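Local structure of hyaluronidase (Streptomyces koganeiensis, 4UFQ) at residues T140-D148 with R154-R162. The protein probably hydrolyses hyaluronan, as a bacterial hyaluronidase that assembles from three copies of one strand-rich, helix-free chain. Residues are numbered along the deposited sequence; the frame is centred on the assembly and turned at random.
Sequences TGRIGVGID and RAQVHIVQR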
loop_
_atom_site.group_PDB
_atom_site.type_symbol
_atom_site.label_atom_id
_atom_site.label_comp_id
_atom_site.label_asym_id
_atom_site.label_seq_id
_atom_site.Cartn_x
_atom_site.Cartn_y
_atom_site.Cartn_z
ATOM N N THR B 140 7.076 9.228 11.169
ATOM C CA THR B 140 6.960 9.047 12.619
ATOM C C THR B 140 6.039 7.897 13.022
ATOM O O THR B 140 6.049 7.458 14.179
ATOM C CB THR B 140 6.340 10.297 13.258
ATOM O OG1 THR B 140 5.080 10.548 12.618
ATOM C CG2 THR B 140 7.264 11.507 13.107
ATOM N N GLY B 141 5.235 7.421 12.079
ATOM C CA GLY B 141 4.239 6.412 12.357
ATOM C C GLY B 141 2.854 6.988 12.596
ATOM O O GLY B 141 1.881 6.238 12.631
ATOM N N ARG B 142 2.738 8.308 12.751
ATOM C CA ARG B 142 1.395 8.876 12.971
ATOM C C ARG B 142 0.556 8.744 11.695
ATOM O O ARG B 142 1.079 8.821 10.570
ATOM C CB ARG B 142 1.452 10.339 13.419
ATOM C CG ARG B 142 2.130 10.570 14.761
ATOM C CD ARG B 142 1.886 11.966 15.256
ATOM N NE ARG B 142 2.665 12.254 16.450
ATOM C CZ ARG B 142 2.713 13.441 17.020
ATOM N NH1 ARG B 142 1.943 14.417 16.555
ATOM N NH2 ARG B 142 3.479 13.626 18.094
ATOM N N ILE B 143 -0.742 8.543 11.879
ATOM C CA ILE B 143 -1.670 8.316 10.791
ATOM C C ILE B 143 -2.690 9.427 10.701
ATOM O O ILE B 143 -3.262 9.833 11.735
ATOM C CB ILE B 143 -2.384 6.965 10.949
ATOM C CG1 ILE B 143 -1.328 5.852 10.981
ATOM C CG2 ILE B 143 -3.411 6.763 9.840
ATOM C CD1 ILE B 143 -1.885 4.454 10.860
ATOM N N GLY B 144 -2.885 9.951 9.492
ATOM C CA GLY B 144 -3.950 10.898 9.210
ATOM C C GLY B 144 -4.984 10.301 8.279
ATOM O O GLY B 144 -4.643 9.607 7.298
ATOM N N VAL B 145 -6.256 10.573 8.585
ATOM C CA VAL B 145 -7.400 10.112 7.798
ATOM C C VAL B 145 -8.283 11.331 7.513
ATOM O O VAL B 145 -9.013 11.786 8.398
ATOM C CB VAL B 145 -8.207 8.988 8.494
ATOM C CG1 VAL B 145 -9.358 8.531 7.604
ATOM C CG2 VAL B 145 -7.331 7.791 8.883
ATOM N N GLY B 146 -8.219 11.882 6.309
ATOM C CA GLY B 146 -8.974 13.082 5.989
ATOM C C GLY B 146 -8.401 14.368 6.553
ATOM O O GLY B 146 -9.095 15.389 6.591
ATOM N N ILE B 147 -7.146 14.351 6.990
ATOM C CA ILE B 147 -6.509 15.573 7.459
ATOM C C ILE B 147 -6.139 16.439 6.259
ATOM O O ILE B 147 -6.120 15.974 5.107
ATOM C CB ILE B 147 -5.249 15.280 8.343
ATOM C CG1 ILE B 147 -4.179 14.525 7.533
ATOM C CG2 ILE B 147 -5.654 14.509 9.594
ATOM C CD1 ILE B 147 -2.860 14.377 8.275
ATOM N N ASP B 148 -5.848 17.706 6.513
ATOM C CA ASP B 148 -5.403 18.596 5.460
ATOM C C ASP B 148 -4.110 18.037 4.870
ATOM O O ASP B 148 -3.259 17.520 5.606
ATOM C CB ASP B 148 -5.169 20.004 6.012
ATOM C CG ASP B 148 -6.451 20.692 6.465
ATOM O OD1 ASP B 148 -7.553 20.285 6.046
ATOM O OD2 ASP B 148 -6.343 21.671 7.227
ATOM N N ARG B 154 -2.290 15.059 14.729
ATOM C CA ARG B 154 -2.193 15.560 16.104
ATOM C C ARG B 154 -2.477 14.481 17.157
ATOM O O ARG B 154 -2.744 14.783 18.338
ATOM C CB ARG B 154 -3.089 16.798 16.295
ATOM C CG ARG B 154 -2.708 17.981 15.413
ATOM C CD ARG B 154 -3.310 19.302 15.884
ATOM N NE ARG B 154 -4.785 19.248 15.919
ATOM C CZ ARG B 154 -5.573 19.530 14.888
ATOM N NH1 ARG B 154 -5.067 19.837 13.691
ATOM N NH2 ARG B 154 -6.877 19.470 15.026
ATOM N N ALA B 155 -2.370 13.228 16.740
ATOM C CA ALA B 155 -2.455 12.073 17.625
ATOM C C ALA B 155 -1.827 10.903 16.872
ATOM O O ALA B 155 -1.496 11.035 15.667
ATOM C CB ALA B 155 -3.936 11.777 17.987
ATOM N N GLN B 156 -1.708 9.748 17.525
ATOM C CA GLN B 156 -1.192 8.582 16.816
ATOM C C GLN B 156 -2.036 8.254 15.582
ATOM O O GLN B 156 -1.480 7.875 14.538
ATOM C CB GLN B 156 -1.070 7.380 17.749
ATOM C CG GLN B 156 -0.111 6.326 17.193
ATOM C CD GLN B 156 1.345 6.674 17.325
ATOM O OE1 GLN B 156 1.758 7.481 18.162
ATOM N NE2 GLN B 156 2.160 6.061 16.478
ATOM N N VAL B 157 -3.357 8.389 15.714
ATOM C CA VAL B 157 -4.299 8.329 14.594
ATOM C C VAL B 157 -5.218 9.539 14.711
ATOM O O VAL B 157 -5.774 9.791 15.784
ATOM C CB VAL B 157 -5.137 7.040 14.618
ATOM C CG1 VAL B 157 -6.160 7.029 13.486
ATOM C CG2 VAL B 157 -4.200 5.836 14.511
ATOM N N HIS B 158 -5.358 10.296 13.627
ATOM C CA HIS B 158 -6.115 11.549 13.582
ATOM C C HIS B 158 -7.119 11.426 12.438
ATOM O O HIS B 158 -6.715 11.315 11.275
ATOM C CB HIS B 158 -5.133 12.706 13.330
ATOM C CG HIS B 158 -5.728 14.084 13.243
ATOM N ND1 HIS B 158 -4.939 15.216 13.312
ATOM C CD2 HIS B 158 -6.997 14.524 13.061
ATOM C CE1 HIS B 158 -5.699 16.291 13.188
ATOM N NE2 HIS B 158 -6.953 15.903 13.047
ATOM N N ILE B 159 -8.418 11.413 12.769
ATOM C CA ILE B 159 -9.512 11.285 11.799
ATOM C C ILE B 159 -10.327 12.538 11.750
ATOM O O ILE B 159 -10.690 13.070 12.808
ATOM C CB ILE B 159 -10.474 10.108 12.173
ATOM C CG1 ILE B 159 -9.688 8.815 12.419
ATOM C CG2 ILE B 159 -11.536 9.931 11.088
ATOM C CD1 ILE B 159 -10.514 7.679 13.023
ATOM N N VAL B 160 -10.648 13.006 10.549
ATOM C CA VAL B 160 -11.531 14.149 10.342
ATOM C C VAL B 160 -12.778 13.711 9.577
ATOM O O VAL B 160 -12.674 13.157 8.486
ATOM C CB VAL B 160 -10.830 15.273 9.566
ATOM C CG1 VAL B 160 -11.732 16.495 9.420
ATOM C CG2 VAL B 160 -9.521 15.650 10.258
ATOM N N GLN B 161 -13.958 13.987 10.148
ATOM C CA GLN B 161 -15.240 13.768 9.488
ATOM C C GLN B 161 -15.353 14.730 8.313
ATOM O O GLN B 161 -15.346 15.944 8.510
ATOM C CB GLN B 161 -16.364 13.987 10.507
ATOM C CG GLN B 161 -17.786 13.622 10.077
ATOM C CD GLN B 161 -18.774 13.704 11.249
ATOM O OE1 GLN B 161 -18.369 13.669 12.408
ATOM N NE2 GLN B 161 -20.053 13.810 10.944
ATOM N N ARG B 162 -15.445 14.189 7.092
ATOM C CA ARG B 162 -15.512 14.989 5.874
ATOM C C ARG B 162 -16.806 14.771 5.098
ATOM O O ARG B 162 -17.491 13.763 5.283
ATOM C CB ARG B 162 -14.329 14.661 4.951
ATOM C CG ARG B 162 -12.972 14.985 5.549
ATOM C CD ARG B 162 -12.757 16.488 5.576
ATOM N NE ARG B 162 -11.403 16.792 6.020
ATOM C CZ ARG B 162 -10.896 18.015 6.148
ATOM N NH1 ARG B 162 -11.624 19.092 5.883
ATOM N NH2 ARG B 162 -9.646 18.152 6.563
HETATM O O HOH W 1 5.260 5.979 16.287
HETATM O O HOH W 2 2.104 4.106 14.224
HETATM O O HOH W 3 3.846 9.531 17.703
#
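Val145 lies level with Ile159 where strands 143-145 and 157-160 run nearly parallel, their axes 4.7 Å apart at closest. The backbone N and O of Val145 are both bonded to the partner strand: N donates to His158 O at 2.8 Å, and O accepts from Val160 N with a C=O...N angle of 177°. Likewise Ile143 N donates to Gln156 O, and His158 N to Ile143 O. The Val145 side chain meets Ile159 and also packs on Ile143 of the third subunit.

On the opposite face of the sheet, Ile147 CG2 sits 3.7 Å from the His158 ring centroid and 10° off the ring normal, a CH-pi contact. Arg154 N donates to ND1, while NE2 bonds Glu172 of the second subunit.

At the start of the pairing, Arg142 CD comes within 3.5 Å of Ala155 O; NH1 bonds Pro153 O. Gln156 turns back at chi2 (76°), so that NE2 reaches waters bound to Thr140 O and Gly141 O, while OE1 accepts from Arg162 N of the second subunit.

At the far end, Arg162 NE and NH2 both bond Gly146 O in the carbonyl plane, and NH2 adds a salt bridge to Asp148 OD1 at 3.0 Å. This probably stabilises the G1 bulge, where Gly146 and Ile147 both face Asp133 of strand 132-137. Backbone bonding thus sets the register, Arg162 closes the far end within the chain, and Gln156 and His158 reach the second subunit, whose strand pairs in parallel with 157-160, continuing the sheet across the trimer, consistent with the phage-fibre clan.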